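Local coordinates for protein threonine phosphate decarboxylase-like enzyme (Sulfurospirillum multivorans, PDB 6OUX) that catalyses the pyridoxal-phosphate-dependent decarboxylation of L-serine O-phosphate to ethanolamine O-phosphate, a building block of norcobamides, at residues L20-G25 and M357-G362; C307-A312 and C380-L385; V319-Y322 and F328-L331; F341-L346 and E366-A371; L347-I352 and K386-D391. All coordinates share one frame; numbering follows the deposited sequence.

Contact 1: residues L20-G25 and M357-G362; sequences LKQNAG and MADKIG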
# COMPACT_ATOMS: atom_id res chain seq x y z
N LEU A 20 -6.10 27.63 -3.66
CA LEU A 20 -5.57 26.27 -3.89
C LEU A 20 -6.50 25.13 -3.43
O LEU A 20 -7.26 25.28 -2.47
CB LEU A 20 -4.21 26.13 -3.23
CG LEU A 20 -3.14 26.95 -3.88
CD1 LEU A 20 -1.95 27.03 -2.95
CD2 LEU A 20 -2.76 26.33 -5.21
N LYS A 21 -6.42 24.00 -4.15
CA LYS A 21 -7.06 22.75 -3.72
C LYS A 21 -6.81 22.49 -2.21
O LYS A 21 -5.66 22.45 -1.76
CB LYS A 21 -6.52 21.52 -4.50
CG LYS A 21 -6.72 21.50 -6.00
CD LYS A 21 -8.05 22.08 -6.46
CE LYS A 21 -8.36 21.68 -7.91
NZ LYS A 21 -9.38 20.58 -7.99
N GLN A 22 -7.91 22.36 -1.48
CA GLN A 22 -7.93 21.76 -0.14
C GLN A 22 -8.09 20.22 -0.13
O GLN A 22 -8.60 19.64 -1.07
CB GLN A 22 -9.12 22.31 0.63
CG GLN A 22 -8.94 23.70 1.17
CD GLN A 22 -10.02 24.04 2.18
OE1 GLN A 22 -10.50 23.17 2.92
NE2 GLN A 22 -10.43 25.30 2.20
N ASN A 23 -7.65 19.59 0.97
CA ASN A 23 -7.92 18.19 1.23
C ASN A 23 -7.96 17.92 2.73
O ASN A 23 -7.56 18.71 3.56
CB ASN A 23 -6.87 17.30 0.57
CG ASN A 23 -5.48 17.56 1.10
OD1 ASN A 23 -4.71 18.35 0.53
ND2 ASN A 23 -5.14 16.92 2.18
N ALA A 24 -8.40 16.74 3.06
CA ALA A 24 -8.71 16.39 4.43
C ALA A 24 -7.50 15.90 5.26
O ALA A 24 -7.60 15.73 6.48
CB ALA A 24 -9.77 15.31 4.39
N GLY A 25 -6.37 15.68 4.58
CA GLY A 25 -5.15 15.20 5.21
C GLY A 25 -4.34 16.34 5.84
O GLY A 25 -4.76 17.50 5.90
N MET A 357 -7.48 24.44 11.55
CA MET A 357 -8.66 23.64 11.98
C MET A 357 -9.99 24.08 11.39
O MET A 357 -11.02 23.41 11.61
CB MET A 357 -8.76 23.60 13.48
CG MET A 357 -7.54 22.87 14.03
SD MET A 357 -7.45 21.07 14.11
CE MET A 357 -6.68 20.58 12.63
N ALA A 358 -9.94 25.06 10.48
CA ALA A 358 -11.15 25.64 9.85
C ALA A 358 -12.01 24.59 9.14
O ALA A 358 -13.22 24.71 9.10
CB ALA A 358 -10.75 26.74 8.86
N ASP A 359 -11.41 23.54 8.61
CA ASP A 359 -12.19 22.54 7.89
C ASP A 359 -12.61 21.32 8.73
O ASP A 359 -13.00 20.30 8.18
CB ASP A 359 -11.38 22.04 6.69
CG ASP A 359 -10.04 21.36 7.10
OD1 ASP A 359 -9.55 21.53 8.25
OD2 ASP A 359 -9.48 20.66 6.24
N LYS A 360 -12.46 21.40 10.04
CA LYS A 360 -12.75 20.25 10.89
C LYS A 360 -13.95 20.58 11.66
O LYS A 360 -13.89 21.49 12.48
CB LYS A 360 -11.57 19.94 11.81
CG LYS A 360 -10.32 19.48 11.06
CD LYS A 360 -10.62 18.36 10.06
CE LYS A 360 -9.36 18.02 9.27
NZ LYS A 360 -9.65 16.86 8.38
N ILE A 361 -15.05 19.86 11.42
CA ILE A 361 -16.34 20.22 12.02
C ILE A 361 -16.30 19.90 13.47
O ILE A 361 -15.75 18.89 13.87
CB ILE A 361 -17.57 19.59 11.30
CG1 ILE A 361 -17.64 20.03 9.82
CG2 ILE A 361 -18.88 19.95 12.02
CD1 ILE A 361 -17.41 21.52 9.54
N GLY A 362 -16.80 20.80 14.29
CA GLY A 362 -16.80 20.62 15.71
C GLY A 362 -15.72 21.36 16.44
O GLY A 362 -15.76 21.48 17.70
O HOH W 1 -8.07 22.35 4.60
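Lys360 and Ala24 make the direct polar link: the ammonium NZ gives a hydrogen bond of 3.0 Å to Ala24 O, meeting the carbonyl at a C=O...N angle of 129° with a tilt of 15° from its plane. A bend at chi2 (-50°) turns the lysine chain, whose outer part then runs straight to that oxygen. The same NZ also bonds to Phe131 O and lies in a cation-pi contact with the Phe131 ring, so a long, charged side chain suits this largely buried place. Replacing it with a methionine would probably leave Ala24 O and Phe131 O without their shared donor. Beside this link, Gln22 and Asp359 run past each other in opposite directions, and a water donates hydrogen bonds to Asp359 OD2 (2.7 Å) and, weakly, to Gln22 OE1 (3.1 Å). Farther out, Asp359 OD1 forms a salt bridge with Arg355, which probably binds O-phospho-L-serine, and Arg355 also bonds to Gly25 O. A type I turn, Met357 to Lys360, closed by Lys360 N to Met357 O, presents both acidic and basic groups. The contact thus lays the loop between helices 11-19 and 31-37 against the loop joining strands 352-356 and 367-371.

Contact 2: residues C307-A312 and C380-L385; sequences CRFKEA and CIVMAL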
# COMPACT_ATOMS: atom_id res chain seq x y z
N CYS A 307 6.45 18.21 26.24
CA CYS A 307 6.12 18.88 27.51
C CYS A 307 6.73 20.29 27.54
O CYS A 307 6.06 21.25 27.85
CB CYS A 307 6.56 18.06 28.67
SG CYS A 307 5.58 16.57 28.93
N ARG A 308 7.99 20.40 27.13
CA ARG A 308 8.66 21.71 27.09
C ARG A 308 8.04 22.69 26.09
O ARG A 308 7.84 23.85 26.39
CB ARG A 308 10.14 21.49 26.85
CG ARG A 308 11.01 22.70 27.06
CD ARG A 308 12.27 22.61 26.18
NE ARG A 308 12.48 23.96 25.65
CZ ARG A 308 12.12 24.44 24.45
NH1 ARG A 308 12.38 25.71 24.20
NH2 ARG A 308 11.59 23.69 23.49
N PHE A 309 7.75 22.21 24.89
CA PHE A 309 7.06 22.94 23.92
C PHE A 309 5.67 23.45 24.45
O PHE A 309 5.35 24.64 24.27
CB PHE A 309 6.89 22.05 22.67
CG PHE A 309 6.29 22.72 21.48
CD1 PHE A 309 6.68 24.00 21.08
CD2 PHE A 309 5.42 22.01 20.65
CE1 PHE A 309 6.15 24.57 19.94
CE2 PHE A 309 4.93 22.57 19.50
CZ PHE A 309 5.29 23.84 19.14
N LYS A 310 4.87 22.57 25.02
CA LYS A 310 3.55 22.98 25.56
C LYS A 310 3.66 24.06 26.62
O LYS A 310 2.88 24.98 26.64
CB LYS A 310 2.80 21.81 26.17
CG LYS A 310 2.34 20.86 25.12
CD LYS A 310 1.62 19.68 25.72
CE LYS A 310 2.52 18.61 26.22
NZ LYS A 310 1.69 17.53 26.84
N GLU A 311 4.64 23.92 27.50
CA GLU A 311 4.89 24.89 28.53
C GLU A 311 5.29 26.22 27.90
O GLU A 311 4.81 27.31 28.33
CB GLU A 311 6.00 24.38 29.47
CG GLU A 311 6.19 25.21 30.71
CD GLU A 311 7.32 24.73 31.58
OE1 GLU A 311 8.49 24.65 31.10
OE2 GLU A 311 7.04 24.43 32.76
N ALA A 312 6.10 26.18 26.85
CA ALA A 312 6.53 27.39 26.21
C ALA A 312 5.35 28.09 25.53
O ALA A 312 5.26 29.31 25.55
CB ALA A 312 7.61 27.11 25.22
N CYS A 380 11.77 28.02 17.38
CA CYS A 380 11.45 28.87 16.25
C CYS A 380 9.93 29.11 16.10
O CYS A 380 9.45 30.21 15.86
CB CYS A 380 11.97 28.25 14.93
SG CYS A 380 13.79 28.26 14.79
N ILE A 381 9.17 28.05 16.28
CA ILE A 381 7.73 28.17 16.25
C ILE A 381 7.23 29.09 17.36
O ILE A 381 6.38 29.95 17.12
CB ILE A 381 7.08 26.77 16.33
CG1 ILE A 381 7.42 25.96 15.11
CG2 ILE A 381 5.59 26.92 16.44
CD1 ILE A 381 7.06 24.49 15.20
N VAL A 382 7.71 28.90 18.57
CA VAL A 382 7.22 29.67 19.68
C VAL A 382 7.55 31.19 19.43
O VAL A 382 6.73 32.10 19.67
CB VAL A 382 7.84 29.22 21.03
CG1 VAL A 382 7.38 30.18 22.12
CG2 VAL A 382 7.42 27.80 21.38
N MET A 383 8.78 31.41 19.00
CA MET A 383 9.27 32.76 18.69
C MET A 383 8.42 33.42 17.63
O MET A 383 7.92 34.51 17.85
CB MET A 383 10.77 32.75 18.29
CG MET A 383 11.69 32.82 19.51
SD MET A 383 13.50 32.72 19.24
CE MET A 383 13.98 33.45 20.81
N ALA A 384 8.26 32.73 16.50
CA ALA A 384 7.41 33.18 15.41
C ALA A 384 6.00 33.52 15.83
O ALA A 384 5.52 34.64 15.54
CB ALA A 384 7.39 32.19 14.29
N LEU A 385 5.34 32.61 16.54
CA LEU A 385 4.00 32.90 17.10
C LEU A 385 3.93 34.11 18.00
O LEU A 385 2.92 34.88 17.96
CB LEU A 385 3.40 31.69 17.86
CG LEU A 385 2.96 30.55 16.96
CD1 LEU A 385 2.69 29.31 17.82
CD2 LEU A 385 1.78 30.87 16.07
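The ring of Phe309 meets Val382 and Ile381 with its edge: both CG2 methyls lie near the ring plane, Val382 CG2 at 3.8 Å from Phe309 CE1 and Ile381 CG2 at 4.1 Å from Phe309 CZ. The ring gets there because its CG is anti to the backbone N (chi1 -174°), which throws the aromatic group out across the gap between the helices. Phe309 also touches Asn378 one turn earlier on the other helix and Ile370 of the strand beneath. Helices 289-314 and 375-388 run almost parallel here, 10° apart, with axes 10.5 Å from each other. They belong to the small C-terminal domain of this class I and II aminotransferase fold, where helices cover a sheet that includes strand 367-371. At such a spacing a large ring can fill the interval where it points between the backbones, while Ala312 serves where they draw nearer: its CB meets Val382 CG2 at 3.9 Å, and that one methyl is therefore shared by Phe309 and Ala312. A beta-branched valine fits this place, its short, stiff branches needing no reach. Ile381, by contrast, crosses the phenylalanine at about a right angle and, like Leu385, also packs down on Ile370.

Contact 3: residues V319-Y322 and F328-L331; sequences VYVY and FVML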
# COMPACT_ATOMS: atom_id res chain seq x y z
N VAL A 319 -3.19 33.22 23.36
CA VAL A 319 -3.61 31.98 22.70
C VAL A 319 -4.08 31.12 23.83
O VAL A 319 -3.66 31.32 24.98
CB VAL A 319 -2.51 31.21 21.95
CG1 VAL A 319 -2.05 31.99 20.74
CG2 VAL A 319 -1.34 30.86 22.85
N TYR A 320 -4.93 30.15 23.51
CA TYR A 320 -5.26 29.09 24.44
C TYR A 320 -4.75 27.78 23.87
O TYR A 320 -5.00 27.48 22.68
CB TYR A 320 -6.79 29.06 24.63
CG TYR A 320 -7.21 28.06 25.64
CD1 TYR A 320 -7.14 28.35 26.98
CD2 TYR A 320 -7.61 26.80 25.27
CE1 TYR A 320 -7.50 27.41 27.94
CE2 TYR A 320 -7.95 25.86 26.20
CZ TYR A 320 -7.92 26.17 27.53
OH TYR A 320 -8.28 25.23 28.46
N VAL A 321 -4.02 27.03 24.70
CA VAL A 321 -3.42 25.78 24.31
C VAL A 321 -4.24 24.63 24.91
O VAL A 321 -4.38 24.53 26.13
CB VAL A 321 -1.97 25.64 24.83
CG1 VAL A 321 -1.33 24.43 24.16
CG2 VAL A 321 -1.15 26.86 24.53
N TYR A 322 -4.80 23.78 24.07
CA TYR A 322 -5.62 22.68 24.59
C TYR A 322 -4.77 21.59 25.15
O TYR A 322 -3.71 21.34 24.60
CB TYR A 322 -6.61 22.11 23.56
CG TYR A 322 -7.73 23.11 23.21
CD1 TYR A 322 -8.89 23.23 24.00
CD2 TYR A 322 -7.60 23.93 22.13
CE1 TYR A 322 -9.88 24.18 23.68
CE2 TYR A 322 -8.57 24.84 21.78
CZ TYR A 322 -9.70 24.98 22.56
OH TYR A 322 -10.60 25.92 22.18
N PHE A 328 1.23 16.52 18.98
CA PHE A 328 0.75 17.73 18.41
C PHE A 328 -0.05 18.45 19.52
O PHE A 328 -0.44 17.83 20.54
CB PHE A 328 -0.14 17.41 17.17
CG PHE A 328 -1.22 16.45 17.46
CD1 PHE A 328 -2.38 16.87 18.08
CD2 PHE A 328 -1.10 15.11 17.11
CE1 PHE A 328 -3.37 15.95 18.40
CE2 PHE A 328 -2.10 14.18 17.44
CZ PHE A 328 -3.24 14.61 18.06
N VAL A 329 -0.24 19.74 19.31
CA VAL A 329 -0.99 20.63 20.18
C VAL A 329 -1.93 21.42 19.27
O VAL A 329 -1.56 21.70 18.12
CB VAL A 329 -0.04 21.59 20.90
CG1 VAL A 329 -0.76 22.34 21.97
CG2 VAL A 329 1.06 20.83 21.61
N MET A 330 -3.14 21.69 19.75
CA MET A 330 -4.10 22.55 19.11
C MET A 330 -4.20 23.83 19.94
O MET A 330 -4.36 23.80 21.18
CB MET A 330 -5.51 21.89 19.04
CG MET A 330 -6.50 22.46 17.95
SD MET A 330 -8.08 21.56 17.80
CE MET A 330 -8.30 21.16 16.28
N LEU A 331 -4.14 24.96 19.21
CA LEU A 331 -4.12 26.31 19.77
C LEU A 331 -5.36 27.09 19.30
O LEU A 331 -5.61 27.09 18.13
CB LEU A 331 -2.89 27.04 19.24
CG LEU A 331 -1.67 27.06 20.12
CD1 LEU A 331 -1.19 25.67 20.36
CD2 LEU A 331 -0.57 27.86 19.52
O HOH W 2 -3.76 20.32 22.18
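Tyr322 is held to Met330 by its backbone before its ring comes into play: Tyr322 N gives Met330 O a nearly straight hydrogen bond of 2.9 Å, with an N-H...O angle of 171°. From the same residue the side chain sets out past that oxygen. CB lies 3.7 Å from Met330 O; CG is turned anti to the carbonyl carbon (chi1 -69°), and CD2 comes to 3.4 Å from Met330 O, which lies at the ring edge near its plane; Met330 CB is farther from CD2. One ring face is covered by Tyr320, whose CD2 stands above the centre of the Tyr322 ring. At the tip, the hydroxyl makes a hydrogen bond with Glu151 OE2, and the ring also meets Tyr155, so an aromatic side chain with a polar end suits a buried site with a carboxylate at its far end. Val321 and Leu331 form the antiparallel non-hydrogen-bonded pair; their side chains lie side by side, Val321 CG1 at 4.0 Å from Leu331 CD1, and Leu331 CA makes a CH...O contact of 3.3 Å with Tyr320 O. Nearer the turn a water replaces direct pairing, donating a hydrogen bond to Tyr322 O (2.6 Å) and accepting one from Met330 N (2.9 Å). This is a beta hairpin whose first strand, 320-321, is outermost in the small domain's mixed sheet within this chain, while strand 328-332 pairs onward with 367-371.

Contact 4: residues F341-L346 and E366-A371; sequences FVISAL and ECIRIA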
# COMPACT_ATOMS: atom_id res chain seq x y z
N PHE A 341 -4.57 34.26 8.69
CA PHE A 341 -3.61 35.31 8.98
C PHE A 341 -2.35 34.74 9.60
O PHE A 341 -1.28 35.07 9.17
CB PHE A 341 -4.20 36.33 9.95
CG PHE A 341 -3.20 37.29 10.49
CD1 PHE A 341 -2.69 38.33 9.68
CD2 PHE A 341 -2.75 37.18 11.79
CE1 PHE A 341 -1.72 39.19 10.19
CE2 PHE A 341 -1.79 38.04 12.29
CZ PHE A 341 -1.27 39.03 11.50
N VAL A 342 -2.51 33.88 10.59
CA VAL A 342 -1.41 33.28 11.31
C VAL A 342 -0.65 32.32 10.42
O VAL A 342 0.57 32.38 10.35
CB VAL A 342 -1.84 32.64 12.64
CG1 VAL A 342 -0.67 31.99 13.38
CG2 VAL A 342 -2.40 33.71 13.50
N ILE A 343 -1.37 31.48 9.71
CA ILE A 343 -0.75 30.52 8.77
C ILE A 343 0.08 31.17 7.65
O ILE A 343 1.21 30.75 7.37
CB ILE A 343 -1.78 29.53 8.26
CG1 ILE A 343 -2.27 28.68 9.42
CG2 ILE A 343 -1.25 28.65 7.12
CD1 ILE A 343 -3.66 28.02 9.19
N SER A 344 -0.44 32.26 7.08
CA SER A 344 0.27 33.00 6.06
C SER A 344 1.51 33.72 6.61
O SER A 344 2.55 33.73 5.97
CB SER A 344 -0.69 33.98 5.39
OG SER A 344 -1.70 33.28 4.73
N ALA A 345 1.41 34.31 7.78
CA ALA A 345 2.57 34.98 8.33
C ALA A 345 3.67 34.00 8.70
O ALA A 345 4.86 34.28 8.47
CB ALA A 345 2.19 35.83 9.53
N LEU A 346 3.28 32.84 9.26
CA LEU A 346 4.25 31.79 9.56
C LEU A 346 4.97 31.34 8.31
O LEU A 346 6.19 31.12 8.34
CB LEU A 346 3.57 30.58 10.24
CG LEU A 346 3.17 30.82 11.70
CD1 LEU A 346 2.11 29.84 12.16
CD2 LEU A 346 4.39 30.78 12.60
N GLU A 366 -11.19 29.82 15.91
CA GLU A 366 -10.14 29.81 14.88
C GLU A 366 -8.90 29.13 15.49
O GLU A 366 -8.26 29.71 16.34
CB GLU A 366 -9.79 31.27 14.48
CG GLU A 366 -10.85 31.97 13.62
CD GLU A 366 -10.92 31.39 12.23
OE1 GLU A 366 -9.85 31.06 11.60
OE2 GLU A 366 -12.04 31.19 11.74
N CYS A 367 -8.59 27.90 15.05
CA CYS A 367 -7.57 27.06 15.69
C CYS A 367 -6.57 26.60 14.67
O CYS A 367 -6.86 26.52 13.44
CB CYS A 367 -8.20 25.84 16.40
SG CYS A 367 -9.15 26.29 17.87
N ILE A 368 -5.37 26.30 15.19
CA ILE A 368 -4.34 25.65 14.42
C ILE A 368 -3.83 24.41 15.18
O ILE A 368 -3.76 24.42 16.41
CB ILE A 368 -3.17 26.58 14.09
CG1 ILE A 368 -2.56 27.25 15.34
CG2 ILE A 368 -3.61 27.65 13.13
CD1 ILE A 368 -1.26 27.97 15.01
N ARG A 369 -3.44 23.40 14.44
CA ARG A 369 -2.79 22.21 15.00
C ARG A 369 -1.33 22.24 14.64
O ARG A 369 -0.99 22.30 13.45
CB ARG A 369 -3.39 20.92 14.46
CG ARG A 369 -3.00 19.69 15.31
CD ARG A 369 -3.27 18.42 14.56
NE ARG A 369 -2.49 18.29 13.33
CZ ARG A 369 -2.63 17.28 12.48
NH1 ARG A 369 -3.50 16.33 12.73
NH2 ARG A 369 -1.90 17.20 11.39
N ILE A 370 -0.46 22.16 15.66
CA ILE A 370 1.00 22.21 15.41
C ILE A 370 1.66 20.90 15.88
O ILE A 370 1.55 20.54 17.01
CB ILE A 370 1.70 23.37 16.18
CG1 ILE A 370 0.91 24.68 15.98
CG2 ILE A 370 3.17 23.48 15.74
CD1 ILE A 370 1.45 25.87 16.74
N ALA A 371 2.35 20.23 14.97
CA ALA A 371 3.06 19.01 15.33
C ALA A 371 4.33 19.37 16.09
O ALA A 371 5.02 20.34 15.72
CB ALA A 371 3.44 18.25 14.07
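Val342, which touches Ile368, accepts at its O the helical hydrogen bond of Leu346 N at 3.0 Å; the contact with the strand is made by aliphatic side chains. Ile368 carries nearly all of the strand's share. Its CG1 sits between the backbone N and the carbonyl carbon (chi1 54°), which sends the two branches to different partners: CG2 meets Ile343 CD1 at 4.0 Å and Ile343 CG1 at 4.1 Å, whereas CD1 reaches Val342 CG1 more loosely, at 4.4 Å. Ile343 and Ile368 pass each other in opposite directions. Branched aliphatic residues suit both elements, being buried and having no polar group to satisfy. One residue along the strand, Arg369 directs its guanidinium elsewhere: NH1 bonds to Asn181 O, NH2 to Cys48 O, and the group makes a cation-pi contact with Phe131. Arg369 probably binds O-phospho-L-serine, so the strand probably has a core side and a substrate side. Just before Cys367, Glu366 OE1 accepts a hydrogen bond from Ala339 N, at the beginning of helix 339-350. That helix thus lies against the sheet, with Ile343 reaching Val354 and Thr356 of strand 352-356 and Leu346 packing on helix 375-388.

Contact 5: residues L347-I352 and K386-D391; sequences LVEYGI and KSILKD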
# COMPACT_ATOMS: atom_id res chain seq x y z
N LEU A 347 4.24 31.14 7.22
CA LEU A 347 4.88 30.68 5.96
C LEU A 347 5.84 31.79 5.42
O LEU A 347 7.06 31.58 5.22
CB LEU A 347 3.83 30.32 4.90
CG LEU A 347 3.20 28.95 5.14
CD1 LEU A 347 2.00 28.72 4.23
CD2 LEU A 347 4.26 27.86 4.97
N VAL A 348 5.28 32.98 5.25
CA VAL A 348 5.97 34.02 4.48
C VAL A 348 7.17 34.53 5.29
O VAL A 348 8.25 34.72 4.77
CB VAL A 348 4.96 35.16 4.10
CG1 VAL A 348 5.65 36.43 3.60
CG2 VAL A 348 4.01 34.68 3.03
N GLU A 349 6.98 34.75 6.56
CA GLU A 349 7.95 35.46 7.35
C GLU A 349 8.94 34.49 7.99
O GLU A 349 10.09 34.85 8.24
CB GLU A 349 7.21 36.37 8.36
CG GLU A 349 6.47 37.48 7.64
CD GLU A 349 5.36 38.18 8.44
OE1 GLU A 349 5.37 38.18 9.69
OE2 GLU A 349 4.46 38.75 7.76
N TYR A 350 8.53 33.23 8.21
CA TYR A 350 9.38 32.28 8.94
C TYR A 350 9.60 30.93 8.31
O TYR A 350 10.37 30.11 8.83
CB TYR A 350 8.84 32.08 10.34
CG TYR A 350 8.70 33.35 11.10
CD1 TYR A 350 7.52 34.08 11.01
CD2 TYR A 350 9.71 33.83 11.92
CE1 TYR A 350 7.35 35.26 11.72
CE2 TYR A 350 9.53 35.01 12.66
CZ TYR A 350 8.36 35.71 12.52
OH TYR A 350 8.10 36.88 13.19
N GLY A 351 8.98 30.68 7.16
CA GLY A 351 8.96 29.36 6.57
C GLY A 351 8.36 28.20 7.41
O GLY A 351 8.73 27.03 7.23
N ILE A 352 7.43 28.51 8.28
CA ILE A 352 6.83 27.50 9.16
C ILE A 352 5.45 27.18 8.64
O ILE A 352 4.63 28.11 8.56
CB ILE A 352 6.75 28.03 10.59
CG1 ILE A 352 8.20 28.22 11.14
CG2 ILE A 352 5.99 27.05 11.47
CD1 ILE A 352 8.30 28.89 12.50
N LYS A 386 4.93 34.29 18.84
CA LYS A 386 4.86 35.38 19.83
C LYS A 386 4.88 36.76 19.10
O LYS A 386 4.15 37.66 19.42
CB LYS A 386 6.01 35.32 20.86
CG LYS A 386 5.64 34.57 22.11
CD LYS A 386 6.66 34.84 23.20
CE LYS A 386 6.52 33.89 24.39
NZ LYS A 386 7.89 33.35 24.65
N SER A 387 5.74 36.84 18.11
CA SER A 387 5.91 37.99 17.29
C SER A 387 4.68 38.29 16.43
O SER A 387 4.21 39.42 16.41
CB SER A 387 7.14 37.80 16.41
OG SER A 387 6.99 38.53 15.20
N ILE A 388 4.17 37.28 15.72
CA ILE A 388 2.95 37.39 14.93
C ILE A 388 1.74 37.75 15.76
O ILE A 388 0.89 38.50 15.28
CB ILE A 388 2.64 36.08 14.15
CG1 ILE A 388 3.71 35.83 13.08
CG2 ILE A 388 1.27 36.17 13.51
CD1 ILE A 388 3.72 34.44 12.49
N LEU A 389 1.64 37.25 16.98
CA LEU A 389 0.48 37.52 17.82
C LEU A 389 0.65 38.68 18.83
O LEU A 389 -0.21 38.86 19.71
CB LEU A 389 0.06 36.25 18.58
CG LEU A 389 -0.31 35.04 17.69
CD1 LEU A 389 -0.64 33.80 18.51
CD2 LEU A 389 -1.54 35.42 16.84
N LYS A 390 1.76 39.39 18.74
CA LYS A 390 1.97 40.56 19.59
C LYS A 390 0.85 41.57 19.25
O LYS A 390 0.60 41.79 18.06
CB LYS A 390 3.33 41.16 19.26
CG LYS A 390 4.01 41.91 20.39
CD LYS A 390 5.30 42.53 19.88
CE LYS A 390 6.01 43.31 20.97
NZ LYS A 390 7.31 43.80 20.43
N ASP A 391 0.17 42.16 20.22
CA ASP A 391 -0.83 43.20 19.82
C ASP A 391 -0.22 44.33 18.94
O ASP A 391 -0.65 44.47 17.81
CB ASP A 391 -1.76 43.68 20.97
CG ASP A 391 -3.27 43.44 20.64
OD1 ASP A 391 -3.56 42.73 19.64
OD2 ASP A 391 -4.14 43.99 21.36
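Tyr350 and Ile388 make the close part of this contact, with the tyrosine ring set obliquely against the end of the isoleucine chain. Tyr350 CE1 lies 3.8 Å from Ile388 CD1 and 3.9 Å from Ile388 CG1, the two side chains sliding past each other in opposite directions. With CG anti to its carbonyl carbon (chi1 -55°), the ring crosses to the neighbouring helix, and its inner part rests on Ala384. At the outer end the phenol oxygen accepts a hydrogen bond of 2.8 Å from Ser387 OG, which lies at the ring edge near the ring plane. Tyrosine fits such a border: apolar ring carbons for the isoleucine, a hydroxyl where the surface begins. A phenylalanine here, lacking the phenol oxygen, is likely to leave the Ser387 hydroxyl without this acceptor. The solvent side is looser. Ser387 is exposed, and Glu349 only grazes the partner, with OE1 at 4.4 Å from Ile388 CG1, its carboxylate being engaged instead in a salt bridge with Arg9. Both backbones leave helical geometry close by, the first at Gly351, whose positive phi of 58° glycine adopts readily. The contact therefore joins the C-terminal ends of helices 339-350 and 375-388, with Ile388 also packing on Phe341, Ala345 and Leu346 of the former and Leu347 facing helix 11-19.

How the contacts relate
From the N terminus, residues 20-25 wait longest for their partner: contact 1 closes the widest loop, at 357-362. Inside it lies the small hairpin of contact 3, which is also nested in contact 2, opened by helix 289-314 and closed by helix 375-388. Contact 4, where 341-346 closes on 366-371, follows contact 3 in series and is nested in contact 2. Contact 5, opened at 347-352 and closed last at 386-391, crosses contacts 1, 2 and 4; contact 1 also crosses contacts 2 and 4. Contacts 3 and 4 share a sheet through strands 328-332 and 367-371, contacts 4 and 5 share helix 339-350, and contacts 2 and 5 helix 375-388, tying N-terminal loop, sheet and helices together.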